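Local structure of TT1696 protein (Thermus thermophilus, 1UFB) at residues 37-42 with 119-123. The protein is of unknown function but, as a HEPN-domain protein, may bind DNA. Numbering follows the deposited sequence.
Sequences AAEAAL and ILAFV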
loop_
_atom_site.group_PDB
_atom_site.type_symbol
_atom_site.label_atom_id
_atom_site.label_comp_id
_atom_site.label_asym_id
_atom_site.label_seq_id
_atom_site.Cartn_x
_atom_site.Cartn_y
_atom_site.Cartn_z
ATOM N N ALA A 37 -2.198 -8.280 4.171
ATOM C CA ALA A 37 -2.263 -9.760 4.200
ATOM C C ALA A 37 -3.598 -10.159 4.803
ATOM O O ALA A 37 -4.305 -11.014 4.251
ATOM C CB ALA A 37 -1.141 -10.339 5.057
ATOM N N ALA A 38 -3.945 -9.534 5.934
ATOM C CA ALA A 38 -5.211 -9.887 6.585
ATOM C C ALA A 38 -6.430 -9.608 5.709
ATOM O O ALA A 38 -7.377 -10.405 5.608
ATOM C CB ALA A 38 -5.367 -9.128 7.937
ATOM N N GLU A 39 -6.401 -8.455 5.056
ATOM C CA GLU A 39 -7.487 -8.039 4.199
ATOM C C GLU A 39 -7.682 -9.042 3.030
ATOM O O GLU A 39 -8.815 -9.501 2.704
ATOM C CB GLU A 39 -7.109 -6.609 3.648
ATOM C CG GLU A 39 -8.317 -5.943 2.895
ATOM C CD GLU A 39 -7.912 -4.712 2.088
ATOM O OE1 GLU A 39 -7.437 -3.736 2.667
ATOM O OE2 GLU A 39 -8.106 -4.720 0.858
ATOM N N ALA A 40 -6.589 -9.317 2.326
ATOM C CA ALA A 40 -6.640 -10.232 1.149
ATOM C C ALA A 40 -7.114 -11.674 1.591
ATOM O O ALA A 40 -7.951 -12.327 0.884
ATOM C CB ALA A 40 -5.213 -10.293 0.458
ATOM N N ALA A 41 -6.624 -12.113 2.740
ATOM C CA ALA A 41 -7.006 -13.461 3.238
ATOM C C ALA A 41 -8.487 -13.492 3.505
ATOM O O ALA A 41 -9.168 -14.463 3.085
ATOM C CB ALA A 41 -6.257 -13.810 4.519
ATOM N N LEU A 42 -9.028 -12.452 4.190
ATOM C CA LEU A 42 -10.452 -12.455 4.461
ATOM C C LEU A 42 -11.261 -12.295 3.190
ATOM O O LEU A 42 -12.291 -12.895 3.068
ATOM C CB LEU A 42 -10.838 -11.400 5.515
ATOM C CG LEU A 42 -10.321 -11.773 6.913
ATOM C CD1 LEU A 42 -10.492 -10.679 7.891
ATOM C CD2 LEU A 42 -11.138 -13.016 7.413
ATOM N N ILE A 119 -4.928 -14.192 11.491
ATOM C CA ILE A 119 -6.027 -14.057 10.534
ATOM C C ILE A 119 -5.875 -15.060 9.393
ATOM O O ILE A 119 -6.847 -15.756 9.020
ATOM C CB ILE A 119 -6.097 -12.629 9.948
ATOM C CG1 ILE A 119 -6.368 -11.606 11.079
ATOM C CG2 ILE A 119 -7.181 -12.563 8.841
ATOM C CD1 ILE A 119 -7.785 -11.556 11.609
ATOM N N LEU A 120 -4.665 -15.137 8.834
ATOM C CA LEU A 120 -4.362 -16.060 7.742
ATOM C C LEU A 120 -4.637 -17.504 8.156
ATOM O O LEU A 120 -5.224 -18.292 7.370
ATOM C CB LEU A 120 -2.870 -15.987 7.381
ATOM C CG LEU A 120 -2.677 -15.342 6.019
ATOM C CD1 LEU A 120 -3.332 -16.274 4.942
ATOM C CD2 LEU A 120 -3.347 -13.915 6.092
ATOM N N ALA A 121 -4.240 -17.830 9.374
ATOM C CA ALA A 121 -4.384 -19.258 9.849
ATOM C C ALA A 121 -5.860 -19.603 10.024
ATOM O O ALA A 121 -6.289 -20.692 9.683
ATOM C CB ALA A 121 -3.598 -19.461 11.167
ATOM N N PHE A 122 -6.625 -18.659 10.544
ATOM C CA PHE A 122 -8.086 -18.814 10.725
ATOM C C PHE A 122 -8.672 -19.022 9.313
ATOM O O PHE A 122 -9.436 -19.968 9.052
ATOM C CB PHE A 122 -8.628 -17.539 11.410
ATOM C CG PHE A 122 -10.121 -17.322 11.280
ATOM C CD1 PHE A 122 -11.021 -17.960 12.132
ATOM C CD2 PHE A 122 -10.623 -16.453 10.292
ATOM C CE1 PHE A 122 -12.397 -17.745 11.996
ATOM C CE2 PHE A 122 -12.005 -16.233 10.151
ATOM C CZ PHE A 122 -12.889 -16.880 11.001
ATOM N N VAL A 123 -8.300 -18.164 8.369
ATOM C CA VAL A 123 -8.817 -18.333 7.024
ATOM C C VAL A 123 -8.415 -19.700 6.403
ATOM O O VAL A 123 -9.233 -20.381 5.750
ATOM C CB VAL A 123 -8.318 -17.173 6.103
ATOM C CG1 VAL A 123 -8.556 -17.552 4.637
ATOM C CG2 VAL A 123 -9.095 -15.864 6.451
#
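Ala41 points its methyl toward helix 106-126, where Leu120 closes over it; the approach of Ala41 CB to Leu120 CD2, 3.3 Å, is tighter than ordinary van der Waals contact. The same CD2 lies 3.6 Å from Ala37 O, one turn earlier, so this branch occupies the space beside two small residues. Leu120 holds its first torsion, chi1 -110°, away from the staggered positions, which suggests a strained or imperfectly modelled side chain and leaves the tightness doubtful. On the next turn Val123 sets both methyls against the backbone at Ala41 O, with CG1 at 3.5 Å, and Val123 CG2 also meets Leu42 CD2 at 3.6 Å. Ile119 brings its CG2 branch, anti to the backbone N, to 3.8 Å from Leu42 CG, the two side chains crossing at about a right angle; the same methyl stands 4.0 Å from Ala38 CB. Leu42 CD2 also reaches the edge of the Phe122 ring, near its plane. Replacing Leu120 by an alanine would probably open a gap beside Ala41 and Ala37. Helix 4-24 covers one flank through Leu8 and Ala11, and helix 58-63 adds Ile58 and Leu61 around Leu42. The segment axes, 12° from parallel, approach to 9.1 Å, consistent with small alanines leaving room for branched side chains of 119-123. With no hydrogen bond between the segments, their cohesion within the helical HEPN bundle comes from buried apolar surface and van der Waals contact.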